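Local coordinates for protein flavoredoxin (Desulfovibrio vulgaris str. 'Miyazaki F', PDB 2D5M) that binds flavin mononucleotide and probably carries electrons as a member of the flavin reductase-like family, at residues N29-A34 against K52-Y57; V19-R24 against R58-R63; T67-S72 against P109-F114; E104-P109 against A117-L122. All coordinates share one frame; numbering follows the deposited sequence. Where two conformers were deposited one is given.

Contact 1. Residues N29-A34 against K52-Y57; sequences NIMAAA and KATYTY. With FMN (flavin mononucleotide), chain E.
M31 and T56 meet in the FMN site of the flavin reductase-like domain, a split-barrel fold, where a strand of the antiparallel sheet faces the N-terminus of helix 55-63 with the cofactor between them. M31, modelled in two conformers, is followed here in one. Its CB lies against the phosphate end of the ribityl chain, 3.4 Å from FMN O5'; CG touches T56 OG1 at 3.2 Å. Bends at chi2 (81°) and chi3 (76°) turn CE toward the isoalloxazine, 3.6 Å from FMN N1 and near T54 CG2, a less certain placing.

The phosphate is gripped from both segments. N29 ND2 donates an almost straight bond to FMN O3P (175°), while the first turn of the helix gives Y55 N to FMN O1P and T56 N to FMN O2P. T54 occupies the N-cap, its OG1 accepting from Y57 N and bonded to R51 O. The helix end thus points backbone N-H groups at the phosphate, and its dipole should favour the negative charge. Just past the strand, A34 N donates to FMN N5, and the hydroxyl FMN O2' donates to A32 O. T56 OG1 adds a second donor to FMN O2P, at 2.7 Å.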
loop_
_atom_site.group_PDB
_atom_site.type_symbol
_atom_site.label_atom_id
_atom_site.label_comp_id
_atom_site.label_asym_id
_atom_site.label_seq_id
_atom_site.Cartn_x
_atom_site.Cartn_y
_atom_site.Cartn_z
ATOM N N ASN A 29 4.900 18.308 -12.869
ATOM C CA ASN A 29 4.342 18.351 -11.524
ATOM C C ASN A 29 4.553 17.013 -10.810
ATOM O O ASN A 29 4.763 15.990 -11.450
ATOM C CB ASN A 29 2.852 18.635 -11.589
ATOM C CG ASN A 29 2.255 19.107 -10.268
ATOM O OD1 ASN A 29 2.961 19.682 -9.423
ATOM N ND2 ASN A 29 0.951 18.901 -10.111
ATOM N N ILE A 30 4.498 17.090 -9.485
ATOM C CA ILE A 30 4.471 15.947 -8.617
ATOM C C ILE A 30 3.513 16.258 -7.482
ATOM O O ILE A 30 3.484 17.395 -6.992
ATOM C CB ILE A 30 5.856 15.597 -8.010
ATOM C CG1 ILE A 30 6.693 16.848 -7.690
ATOM C CG2 ILE A 30 6.585 14.595 -8.901
ATOM C CD1 ILE A 30 7.990 16.615 -6.920
ATOM N N MET A 31 2.767 15.234 -7.048
ATOM C CA MET A 31 1.943 15.290 -5.841
ATOM C C MET A 31 2.183 14.042 -5.039
ATOM O O MET A 31 2.629 13.030 -5.568
ATOM C CB MET A 31 0.461 15.509 -6.137
ATOM C CG MET A 31 -0.157 14.443 -7.024
ATOM S SD MET A 31 -0.624 12.930 -6.173
ATOM C CE MET A 31 -2.126 13.414 -5.321
ATOM N N ALA A 32 1.906 14.080 -3.736
ATOM C CA ALA A 32 2.020 12.906 -2.885
ATOM C C ALA A 32 0.713 12.116 -2.839
ATOM O O ALA A 32 -0.384 12.705 -2.680
ATOM C CB ALA A 32 2.376 13.339 -1.477
ATOM N N ALA A 33 0.823 10.812 -2.916
ATOM C CA ALA A 33 -0.329 9.902 -2.833
ATOM C C ALA A 33 0.034 8.719 -1.929
ATOM O O ALA A 33 0.996 8.014 -2.205
ATOM C CB ALA A 33 -0.765 9.396 -4.172
ATOM N N ALA A 34 -0.785 8.496 -0.909
ATOM C CA ALA A 34 -0.701 7.313 -0.078
ATOM C C ALA A 34 -1.874 6.365 -0.260
ATOM O O ALA A 34 -1.792 5.201 0.170
ATOM C CB ALA A 34 -0.596 7.691 1.396
ATOM N N LYS A 52 -10.489 14.995 -7.408
ATOM C CA LYS A 52 -10.740 15.877 -8.552
ATOM C C LYS A 52 -10.171 17.255 -8.395
ATOM O O LYS A 52 -9.880 17.958 -9.374
ATOM C CB LYS A 52 -12.250 15.885 -8.807
ATOM C CG LYS A 52 -12.883 14.593 -9.249
ATOM C CD LYS A 52 -14.357 14.700 -9.537
ATOM C CE LYS A 52 -14.790 13.512 -10.370
ATOM N NZ LYS A 52 -16.259 13.203 -10.294
ATOM N N ALA A 53 -10.006 17.735 -7.153
ATOM C CA ALA A 53 -9.484 19.058 -6.899
ATOM C C ALA A 53 -8.007 19.162 -7.208
ATOM O O ALA A 53 -7.471 20.269 -7.330
ATOM C CB ALA A 53 -9.724 19.471 -5.446
ATOM N N THR A 54 -7.275 18.040 -7.277
ATOM C CA THR A 54 -5.845 18.137 -7.506
ATOM C C THR A 54 -5.558 18.543 -8.963
ATOM O O THR A 54 -6.278 18.159 -9.889
ATOM C CB THR A 54 -5.108 16.850 -7.181
ATOM O OG1 THR A 54 -5.498 15.823 -8.050
ATOM C CG2 THR A 54 -5.326 16.402 -5.769
ATOM N N TYR A 55 -4.503 19.319 -9.132
ATOM C CA TYR A 55 -4.103 19.695 -10.508
ATOM C C TYR A 55 -3.683 18.437 -11.280
ATOM O O TYR A 55 -3.916 18.288 -12.484
ATOM C CB TYR A 55 -3.014 20.748 -10.429
ATOM C CG TYR A 55 -2.711 21.465 -11.718
ATOM C CD1 TYR A 55 -3.717 22.211 -12.333
ATOM C CD2 TYR A 55 -1.483 21.434 -12.336
ATOM C CE1 TYR A 55 -3.526 22.907 -13.504
ATOM C CE2 TYR A 55 -1.235 22.130 -13.515
ATOM C CZ TYR A 55 -2.254 22.856 -14.118
ATOM O OH TYR A 55 -2.098 23.571 -15.282
ATOM N N THR A 56 -3.038 17.506 -10.582
ATOM C CA THR A 56 -2.604 16.250 -11.170
ATOM C C THR A 56 -3.733 15.463 -11.790
ATOM O O THR A 56 -3.565 14.865 -12.850
ATOM C CB THR A 56 -1.907 15.417 -10.072
ATOM O OG1 THR A 56 -0.736 16.129 -9.651
ATOM C CG2 THR A 56 -1.480 14.069 -10.549
ATOM N N TYR A 57 -4.893 15.420 -11.242
ATOM C CA TYR A 57 -6.080 14.773 -11.727
ATOM C C TYR A 57 -6.324 15.241 -13.156
ATOM O O TYR A 57 -6.559 14.445 -14.069
ATOM C CB TYR A 57 -7.282 15.018 -10.793
ATOM C CG TYR A 57 -8.574 14.370 -11.243
ATOM C CD1 TYR A 57 -9.081 13.285 -10.594
ATOM C CD2 TYR A 57 -9.372 14.855 -12.261
ATOM C CE1 TYR A 57 -10.270 12.676 -10.955
ATOM C CE2 TYR A 57 -10.523 14.284 -12.653
ATOM C CZ TYR A 57 -10.982 13.182 -11.991
ATOM O OH TYR A 57 -12.189 12.600 -12.384
HETATM N N1 FMN E . -4.205 13.481 -2.335
HETATM C C2 FMN E . -4.922 12.599 -3.100
HETATM O O2 FMN E . -5.789 13.002 -3.888
HETATM N N3 FMN E . -4.682 11.236 -2.949
HETATM C C4 FMN E . -3.794 10.677 -2.057
HETATM O O4 FMN E . -3.653 9.438 -1.989
HETATM C C4A FMN E . -3.089 11.591 -1.225
HETATM N N5 FMN E . -2.242 11.109 -0.284
HETATM C C5A FMN E . -1.474 12.043 0.365
HETATM C C6 FMN E . -0.553 11.570 1.340
HETATM C C7 FMN E . 0.308 12.407 2.031
HETATM C C7M FMN E . 1.247 11.899 3.100
HETATM C C8 FMN E . 0.270 13.813 1.698
HETATM C C8M FMN E . 1.265 14.747 2.368
HETATM C C9 FMN E . -0.671 14.295 0.805
HETATM C C9A FMN E . -1.534 13.447 0.130
HETATM N N10 FMN E . -2.533 13.886 -0.767
HETATM C C10 FMN E . -3.269 12.978 -1.487
HETATM C "C1'" FMN E . -2.731 15.345 -0.995
HETATM C "C2'" FMN E . -2.097 15.832 -2.296
HETATM O "O2'" FMN E . -0.743 15.387 -2.448
HETATM C "C3'" FMN E . -2.106 17.364 -2.292
HETATM O "O3'" FMN E . -3.489 17.773 -2.402
HETATM C "C4'" FMN E . -1.273 18.002 -3.393
HETATM O "O4'" FMN E . -1.111 19.397 -3.013
HETATM C "C5'" FMN E . -1.888 17.927 -4.746
HETATM O "O5'" FMN E . -0.987 18.601 -5.683
HETATM P P FMN E . -1.483 19.040 -7.151
HETATM O O1P FMN E . -2.678 19.989 -6.985
HETATM O O2P FMN E . -1.875 17.827 -7.961
HETATM O O3P FMN E . -0.238 19.743 -7.662
#

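Contact 2. Residues V19-R24 against R58-R63; sequences VGTYDR and RSITER
R63 reaches from the helix to the turn just past strand 14-22 and holds the carbonyl of D23 side-on: NE and NH2 both donate to D23 O, NH2 more closely at 2.9 Å, and both come from the same face of the carbonyl plane. A weak bond runs from R63 NE to Y22 O. On the exposed flank the guanidinium groups of R24 and R58 stack with their centres 3.8 Å apart and planes at 7°, R24 NH1 lying over the centre of the R58 guanidinium. Deeper in, S59 CB packs 3.4 Å from Y22 O, and T21 CG2 touches I60 CG1 at 3.5 Å, the two side chains crossing at about a right angle.

The pairing of like charges is probably eased by E62, whose OE2 takes a nearly straight salt bridge from R58 NE (174°), while a water links E62 OE1 to R24 N and R24 NH1. Another water joins Y22 O to E62 OE1, and a third bridges T21 OG1 and S59 OG. R63 NH1 is tied to D107 in a salt bridge. Helix residues 58-63 thus cross strand residues 19-22 at 60°, with F66 of strand 65-70 touching V19, T21 and I60 and strand 28-41 pairing alongside.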
loop_
_atom_site.group_PDB
_atom_site.type_symbol
_atom_site.label_atom_id
_atom_site.label_comp_id
_atom_site.label_asym_id
_atom_site.label_seq_id
_atom_site.Cartn_x
_atom_site.Cartn_y
_atom_site.Cartn_z
ATOM N N VAL A 19 3.401 11.219 -7.581
ATOM C CA VAL A 19 2.761 11.023 -8.877
ATOM C C VAL A 19 3.141 12.175 -9.763
ATOM O O VAL A 19 2.849 13.343 -9.445
ATOM C CB VAL A 19 1.239 10.936 -8.712
ATOM C CG1 VAL A 19 0.591 10.781 -10.069
ATOM C CG2 VAL A 19 0.835 9.755 -7.816
ATOM N N GLY A 20 3.831 11.868 -10.868
ATOM C CA GLY A 20 4.403 12.879 -11.771
ATOM C C GLY A 20 3.600 12.980 -13.040
ATOM O O GLY A 20 3.201 11.967 -13.636
ATOM N N THR A 21 3.375 14.200 -13.519
ATOM C CA THR A 21 2.602 14.488 -14.710
ATOM C C THR A 21 3.114 15.752 -15.420
ATOM O O THR A 21 3.880 16.528 -14.852
ATOM C CB THR A 21 1.124 14.743 -14.363
ATOM O OG1 THR A 21 1.021 15.829 -13.436
ATOM C CG2 THR A 21 0.395 13.501 -13.846
ATOM N N TYR A 22 2.689 15.914 -16.665
ATOM C CA TYR A 22 2.791 17.184 -17.379
ATOM C C TYR A 22 1.405 17.798 -17.551
ATOM O O TYR A 22 0.457 17.091 -17.915
ATOM C CB TYR A 22 3.388 16.973 -18.780
ATOM C CG TYR A 22 4.830 16.610 -18.834
ATOM C CD1 TYR A 22 5.817 17.395 -18.319
ATOM C CD2 TYR A 22 5.215 15.383 -19.448
ATOM C CE1 TYR A 22 7.166 17.033 -18.377
ATOM C CE2 TYR A 22 6.548 15.029 -19.507
ATOM C CZ TYR A 22 7.530 15.859 -18.991
ATOM O OH TYR A 22 8.826 15.459 -19.056
ATOM N N ASP A 23 1.274 19.106 -17.319
ATOM C CA ASP A 23 0.031 19.794 -17.641
ATOM C C ASP A 23 -0.022 20.110 -19.121
ATOM O O ASP A 23 0.832 19.717 -19.918
ATOM C CB ASP A 23 -0.206 20.998 -16.737
ATOM C CG ASP A 23 0.525 22.284 -17.139
ATOM O OD1 ASP A 23 1.359 22.278 -18.071
ATOM O OD2 ASP A 23 0.246 23.290 -16.463
ATOM N N ARG A 24 -1.068 20.821 -19.510
ATOM C CA ARG A 24 -1.311 21.092 -20.940
ATOM C C ARG A 24 -0.233 21.952 -21.584
ATOM O O ARG A 24 -0.100 21.865 -22.820
ATOM C CB ARG A 24 -2.681 21.711 -21.117
ATOM C CG ARG A 24 -2.781 23.112 -20.509
ATOM C CD ARG A 24 -4.301 23.461 -20.360
ATOM N NE ARG A 24 -4.495 24.737 -19.708
ATOM C CZ ARG A 24 -4.375 24.898 -18.406
ATOM N NH1 ARG A 24 -4.091 23.913 -17.551
ATOM N NH2 ARG A 24 -4.570 26.122 -17.895
ATOM N N ARG A 58 -6.377 16.565 -13.306
ATOM C CA ARG A 58 -6.635 17.147 -14.618
ATOM C C ARG A 58 -5.569 16.667 -15.588
ATOM O O ARG A 58 -5.876 16.217 -16.699
ATOM C CB ARG A 58 -6.653 18.657 -14.529
ATOM C CG ARG A 58 -6.822 19.316 -15.920
ATOM C CD ARG A 58 -6.891 20.830 -15.790
ATOM N NE ARG A 58 -6.975 21.423 -17.116
ATOM C CZ ARG A 58 -7.237 22.727 -17.313
ATOM N NH1 ARG A 58 -7.396 23.491 -16.244
ATOM N NH2 ARG A 58 -7.308 23.206 -18.556
ATOM N N SER A 59 -4.315 16.739 -15.204
ATOM C CA SER A 59 -3.238 16.356 -16.134
ATOM C C SER A 59 -3.337 14.887 -16.539
ATOM O O SER A 59 -3.101 14.557 -17.711
ATOM C CB SER A 59 -1.871 16.653 -15.508
ATOM O OG SER A 59 -1.756 18.055 -15.343
ATOM N N ILE A 60 -3.690 13.997 -15.615
ATOM C CA ILE A 60 -3.788 12.597 -15.977
ATOM C C ILE A 60 -4.940 12.388 -16.925
ATOM O O ILE A 60 -4.837 11.614 -17.894
ATOM C CB ILE A 60 -3.938 11.683 -14.729
ATOM C CG1 ILE A 60 -2.666 11.732 -13.899
ATOM C CG2 ILE A 60 -4.314 10.264 -15.143
ATOM C CD1 ILE A 60 -2.714 10.952 -12.595
ATOM N N THR A 61 -6.072 13.054 -16.711
ATOM C CA THR A 61 -7.208 12.922 -17.624
ATOM C C THR A 61 -6.834 13.412 -19.012
ATOM O O THR A 61 -7.320 12.879 -20.013
ATOM C CB THR A 61 -8.492 13.616 -17.166
ATOM O OG1 THR A 61 -8.361 15.016 -17.133
ATOM C CG2 THR A 61 -8.938 13.163 -15.775
ATOM N N GLU A 62 -5.951 14.368 -19.141
ATOM C CA GLU A 62 -5.567 14.927 -20.431
ATOM C C GLU A 62 -4.500 14.108 -21.133
ATOM O O GLU A 62 -4.571 13.970 -22.343
ATOM C CB GLU A 62 -5.021 16.362 -20.182
ATOM C CG GLU A 62 -6.112 17.348 -19.795
ATOM C CD GLU A 62 -5.634 18.722 -19.387
ATOM O OE1 GLU A 62 -4.397 18.873 -19.130
ATOM O OE2 GLU A 62 -6.520 19.642 -19.252
ATOM N N ARG A 63 -3.490 13.633 -20.416
ATOM C CA ARG A 63 -2.378 12.964 -21.069
ATOM C C ARG A 63 -2.399 11.462 -21.006
ATOM O O ARG A 63 -1.694 10.771 -21.755
ATOM C CB ARG A 63 -1.051 13.446 -20.494
ATOM C CG ARG A 63 -0.798 14.865 -21.112
ATOM C CD ARG A 63 0.613 15.274 -20.774
ATOM N NE ARG A 63 0.794 16.656 -21.133
ATOM C CZ ARG A 63 1.303 17.102 -22.250
ATOM N NH1 ARG A 63 1.703 16.285 -23.216
ATOM N NH2 ARG A 63 1.372 18.404 -22.420
HETATM O O HOH W 1 0.110 18.454 -13.496
HETATM O O HOH W 2 -1.906 17.732 -19.638
HETATM O O HOH W 3 -3.531 21.075 -17.880
#

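Contact 3. Residues T67-S72 against P109-F114; sequences TISIPS and PYVGEF
T67 OG1 donates to P109 O at 2.6 Å, and V111 N donates to S69 OG at 2.9 Å in a nearly straight bond (171°). Although the two strands run almost parallel, 5° apart, these links are made by side-chain hydroxyls rather than by a backbone ladder. The T67 hydroxyl stands between the backbone N and the carbonyl carbon (chi1 66°), and its CG2 lies alongside the P109 carbonyl. S69 OG also touches Y110 CB, and S69 CB rests near V111 CG2.

A type I turn from V111 to F114 brings the phenylalanine back against 67-72, and K2 of the second subunit bonds F114 O. P71 CA makes a CH-pi contact over one face of the F114 ring, 3.8 Å from the centroid, and V111 CG1 covers the opposite face; P71 CB touches F114 CE2 as well. F114 CB presses on I70 O, a buried carbonyl oxygen that has no polar partner in the model. Strand 109-111, paired with strand 100-102, thus lies over strand 65-70, which runs between strands 14-22 and 116-126 of the main sheet.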
loop_
_atom_site.group_PDB
_atom_site.type_symbol
_atom_site.label_atom_id
_atom_site.label_comp_id
_atom_site.label_asym_id
_atom_site.label_seq_id
_atom_site.Cartn_x
_atom_site.Cartn_y
_atom_site.Cartn_z
ATOM N N THR A 67 3.828 9.088 -13.784
ATOM C CA THR A 67 4.870 8.319 -13.172
ATOM C C THR A 67 4.624 8.243 -11.659
ATOM O O THR A 67 3.868 9.029 -11.120
ATOM C CB THR A 67 6.273 8.927 -13.402
ATOM O OG1 THR A 67 6.302 10.161 -12.709
ATOM C CG2 THR A 67 6.558 9.082 -14.871
ATOM N N ILE A 68 5.306 7.288 -11.013
ATOM C CA ILE A 68 5.439 7.221 -9.574
ATOM C C ILE A 68 6.924 7.219 -9.273
ATOM O O ILE A 68 7.641 6.336 -9.695
ATOM C CB ILE A 68 4.705 6.009 -9.002
ATOM C CG1 ILE A 68 3.185 6.228 -9.094
ATOM C CG2 ILE A 68 5.177 5.719 -7.553
ATOM C CD1 ILE A 68 2.353 5.005 -8.820
ATOM N N SER A 69 7.337 8.207 -8.499
ATOM C CA SER A 69 8.711 8.263 -8.015
ATOM C C SER A 69 8.689 8.005 -6.516
ATOM O O SER A 69 7.853 8.546 -5.788
ATOM C CB SER A 69 9.334 9.628 -8.318
ATOM O OG SER A 69 9.352 9.928 -9.683
ATOM N N ILE A 70 9.616 7.156 -6.054
ATOM C CA ILE A 70 9.626 6.719 -4.655
ATOM C C ILE A 70 10.767 7.457 -3.946
ATOM O O ILE A 70 11.913 7.264 -4.302
ATOM C CB ILE A 70 9.753 5.209 -4.586
ATOM C CG1 ILE A 70 8.518 4.575 -5.250
ATOM C CG2 ILE A 70 9.928 4.727 -3.169
ATOM C CD1 ILE A 70 8.260 3.149 -5.199
ATOM N N PRO A 71 10.429 8.320 -2.975
ATOM C CA PRO A 71 11.500 9.100 -2.308
ATOM C C PRO A 71 12.274 8.174 -1.351
ATOM O O PRO A 71 11.708 7.287 -0.702
ATOM C CB PRO A 71 10.760 10.141 -1.510
ATOM C CG PRO A 71 9.436 9.497 -1.238
ATOM C CD PRO A 71 9.102 8.633 -2.462
ATOM N N SER A 72 13.538 8.456 -1.176
ATOM C CA SER A 72 14.389 7.976 -0.108
ATOM C C SER A 72 14.264 8.961 1.053
ATOM O O SER A 72 13.680 10.054 0.929
ATOM C CB SER A 72 15.825 7.834 -0.509
ATOM O OG SER A 72 16.301 9.069 -0.949
ATOM N N PRO A 109 6.820 13.179 -16.528
ATOM C CA PRO A 109 8.144 13.251 -15.919
ATOM C C PRO A 109 8.223 12.405 -14.636
ATOM O O PRO A 109 7.182 12.253 -13.973
ATOM C CB PRO A 109 8.285 14.712 -15.542
ATOM C CG PRO A 109 6.865 15.075 -15.125
ATOM C CD PRO A 109 5.964 14.240 -16.023
ATOM N N TYR A 110 9.421 11.969 -14.286
ATOM C CA TYR A 110 9.676 11.407 -12.956
ATOM C C TYR A 110 10.751 12.247 -12.273
ATOM O O TYR A 110 11.363 13.132 -12.871
ATOM C CB TYR A 110 10.024 9.952 -12.992
ATOM C CG TYR A 110 11.276 9.554 -13.730
ATOM C CD1 TYR A 110 12.494 9.511 -13.111
ATOM C CD2 TYR A 110 11.250 9.202 -15.067
ATOM C CE1 TYR A 110 13.661 9.134 -13.782
ATOM C CE2 TYR A 110 12.388 8.803 -15.727
ATOM C CZ TYR A 110 13.584 8.791 -15.089
ATOM O OH TYR A 110 14.734 8.378 -15.751
ATOM N N VAL A 111 10.988 11.962 -10.988
ATOM C CA VAL A 111 11.929 12.739 -10.198
ATOM C C VAL A 111 13.324 12.123 -10.314
ATOM O O VAL A 111 13.551 11.017 -9.789
ATOM C CB VAL A 111 11.520 12.851 -8.723
ATOM C CG1 VAL A 111 12.497 13.767 -8.021
ATOM C CG2 VAL A 111 10.094 13.358 -8.587
ATOM N N GLY A 112 14.232 12.782 -10.953
ATOM C CA GLY A 112 15.531 12.167 -11.243
ATOM C C GLY A 112 16.330 11.823 -10.015
ATOM O O GLY A 112 17.085 10.853 -10.012
ATOM N N GLU A 113 16.200 12.609 -8.955
ATOM C CA GLU A 113 16.989 12.416 -7.767
ATOM C C GLU A 113 16.562 11.208 -6.960
ATOM O O GLU A 113 17.317 10.779 -6.078
ATOM C CB GLU A 113 16.896 13.662 -6.862
ATOM C CG GLU A 113 17.583 14.900 -7.374
ATOM C CD GLU A 113 16.959 15.596 -8.519
ATOM O OE1 GLU A 113 15.769 15.381 -8.824
ATOM O OE2 GLU A 113 17.661 16.447 -9.121
ATOM N N PHE A 114 15.332 10.721 -7.172
ATOM C CA PHE A 114 14.826 9.619 -6.354
ATOM C C PHE A 114 15.400 8.293 -6.844
ATOM O O PHE A 114 15.760 8.153 -7.996
ATOM C CB PHE A 114 13.318 9.588 -6.359
ATOM C CG PHE A 114 12.635 10.723 -5.612
ATOM C CD1 PHE A 114 13.298 11.824 -5.069
ATOM C CD2 PHE A 114 11.257 10.662 -5.433
ATOM C CE1 PHE A 114 12.608 12.852 -4.450
ATOM C CE2 PHE A 114 10.586 11.681 -4.815
ATOM C CZ PHE A 114 11.236 12.780 -4.336
#

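Contact 4. Residues E104-P109 against A117-L122; sequences EHVDAP and AIELKL
The carboxylate of E119, on strand 116-126 of the main antiparallel sheet, receives the backbone N-H groups of the loop that joins strands 100-102 and 109-111. E104 N donates to E119 OE2 at 2.8 Å, and H105 N to E119 OE1 at 2.7 Å; both meet the carboxylate on its syn side. A weak third bond from V106 N to OE1 gives that oxygen two donors.

The E119 chain, extended beyond CG (chi2 -161°), carries the acid up to the loop. K142 forms salt bridges with E119 OE2 and with E104 OE1, so it probably offsets the repulsion between these two acids. H105 turns the edge of its ring to the carboxylate, the planes 55° apart, and its CB lies 3.4 Å from E119 OE1.

The side chains of V106 and E119 pass one another running in opposite senses, with V106 CG2 beside E119 CB. The valine also packs on M139 of strand 133-144 and on A65. Its other methyl, V106 CG1, rests 3.6 Å from the carbonyl oxygen L120 O.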
loop_
_atom_site.group_PDB
_atom_site.type_symbol
_atom_site.label_atom_id
_atom_site.label_comp_id
_atom_site.label_asym_id
_atom_site.label_seq_id
_atom_site.Cartn_x
_atom_site.Cartn_y
_atom_site.Cartn_z
ATOM N N GLU A 104 10.693 7.599 -20.528
ATOM C CA GLU A 104 11.152 7.001 -21.789
ATOM C C GLU A 104 10.024 6.329 -22.522
ATOM O O GLU A 104 10.136 6.146 -23.756
ATOM C CB GLU A 104 12.318 6.036 -21.488
ATOM C CG GLU A 104 13.540 6.827 -20.981
ATOM C CD GLU A 104 14.689 5.885 -20.629
ATOM O OE1 GLU A 104 14.355 4.791 -20.049
ATOM O OE2 GLU A 104 15.885 6.139 -20.926
ATOM N N HIS A 105 8.985 5.891 -21.810
ATOM C CA HIS A 105 7.916 5.092 -22.345
ATOM C C HIS A 105 6.557 5.794 -22.297
ATOM O O HIS A 105 5.636 5.383 -22.995
ATOM C CB HIS A 105 7.812 3.750 -21.596
ATOM C CG HIS A 105 9.083 2.977 -21.628
ATOM N ND1 HIS A 105 9.430 2.129 -22.636
ATOM C CD2 HIS A 105 10.127 2.999 -20.729
ATOM C CE1 HIS A 105 10.638 1.655 -22.325
ATOM N NE2 HIS A 105 11.085 2.156 -21.199
ATOM N N VAL A 106 6.407 6.791 -21.430
ATOM C CA VAL A 106 5.092 7.452 -21.200
ATOM C C VAL A 106 5.329 8.964 -21.140
ATOM O O VAL A 106 6.426 9.413 -20.816
ATOM C CB VAL A 106 4.338 6.957 -19.960
ATOM C CG1 VAL A 106 4.295 5.418 -19.903
ATOM C CG2 VAL A 106 4.960 7.492 -18.677
ATOM N N ASP A 107 4.227 9.648 -21.417
ATOM C CA ASP A 107 4.205 11.122 -21.495
ATOM C C ASP A 107 4.043 11.783 -20.130
ATOM O O ASP A 107 2.987 12.378 -19.811
ATOM C CB ASP A 107 3.082 11.538 -22.422
ATOM C CG ASP A 107 3.108 13.016 -22.738
ATOM O OD1 ASP A 107 4.174 13.661 -22.556
ATOM O OD2 ASP A 107 2.047 13.505 -23.199
ATOM N N ALA A 108 5.070 11.673 -19.282
ATOM C CA ALA A 108 5.084 12.182 -17.905
ATOM C C ALA A 108 6.513 12.247 -17.419
ATOM O O ALA A 108 7.332 11.402 -17.806
ATOM C CB ALA A 108 4.255 11.317 -16.977
ATOM N N PRO A 109 6.820 13.179 -16.528
ATOM C CA PRO A 109 8.144 13.251 -15.919
ATOM C C PRO A 109 8.223 12.405 -14.636
ATOM O O PRO A 109 7.182 12.253 -13.973
ATOM C CB PRO A 109 8.285 14.712 -15.542
ATOM C CG PRO A 109 6.865 15.075 -15.125
ATOM C CD PRO A 109 5.964 14.240 -16.023
ATOM N N ALA A 117 11.756 4.919 -9.930
ATOM C CA ALA A 117 10.701 5.582 -10.670
ATOM C C ALA A 117 9.971 4.513 -11.527
ATOM O O ALA A 117 10.579 3.595 -12.040
ATOM C CB ALA A 117 11.245 6.685 -11.536
ATOM N N ILE A 118 8.675 4.690 -11.630
ATOM C CA ILE A 118 7.794 3.793 -12.359
ATOM C C ILE A 118 7.053 4.612 -13.406
ATOM O O ILE A 118 6.520 5.689 -13.075
ATOM C CB ILE A 118 6.787 3.130 -11.369
ATOM C CG1 ILE A 118 7.482 2.498 -10.185
ATOM C CG2 ILE A 118 5.920 2.152 -12.141
ATOM C CD1 ILE A 118 6.533 2.009 -9.106
ATOM N N GLU A 119 7.032 4.152 -14.643
ATOM C CA GLU A 119 6.327 4.797 -15.729
ATOM C C GLU A 119 5.012 4.089 -15.992
ATOM O O GLU A 119 5.024 2.860 -16.202
ATOM C CB GLU A 119 7.192 4.772 -17.014
ATOM C CG GLU A 119 8.505 5.501 -16.874
ATOM C CD GLU A 119 9.139 5.872 -18.196
ATOM O OE1 GLU A 119 8.342 6.110 -19.164
ATOM O OE2 GLU A 119 10.385 5.984 -18.228
ATOM N N LEU A 120 3.916 4.830 -15.975
ATOM C CA LEU A 120 2.587 4.230 -16.112
ATOM C C LEU A 120 1.763 4.884 -17.224
ATOM O O LEU A 120 1.746 6.086 -17.443
ATOM C CB LEU A 120 1.792 4.299 -14.798
ATOM C CG LEU A 120 2.507 3.648 -13.610
ATOM C CD1 LEU A 120 3.210 4.693 -12.725
ATOM C CD2 LEU A 120 1.565 2.794 -12.758
ATOM N N LYS A 121 1.025 3.997 -17.921
ATOM C CA LYS A 121 0.021 4.360 -18.914
ATOM C C LYS A 121 -1.340 4.229 -18.297
ATOM O O LYS A 121 -1.680 3.162 -17.741
ATOM C CB LYS A 121 0.119 3.443 -20.130
ATOM C CG LYS A 121 -0.931 3.565 -21.210
ATOM C CD LYS A 121 -0.804 2.548 -22.337
ATOM C CE LYS A 121 -1.023 1.116 -21.878
ATOM N NZ LYS A 121 -1.334 0.092 -22.888
ATOM N N LEU A 122 -2.211 5.235 -18.367
ATOM C CA LEU A 122 -3.544 5.126 -17.817
ATOM C C LEU A 122 -4.354 4.081 -18.600
ATOM O O LEU A 122 -4.484 4.209 -19.830
ATOM C CB LEU A 122 -4.254 6.476 -17.921
ATOM C CG LEU A 122 -5.622 6.532 -17.245
ATOM C CD1 LEU A 122 -5.524 6.289 -15.763
ATOM C CD2 LEU A 122 -6.331 7.867 -17.570
#

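Contacts 1 and 3 are buried, whereas contacts 2 and 4 are partly open to solvent. Helix 55-63 serves the first two: its N-terminal turn binds the cofactor phosphate in contact 1, and its later turns cover strand 14-22 in contact 2 with a buried serine and isoleucine below a rim of arginines, glutamate and water. Y55 OH bonded to D23 OD2 joins them. Contacts 3 and 4 share P109 and each use one of two adjacent sheet strands, 65-70 and 116-126, but buried hydroxyls and a phenylalanine ring hold one, and a carboxylate receiving loop amides the other. The salt bridge R63-D107 ties contact 2 to contact 4, and G20 N to T67 O links contacts 2 and 3.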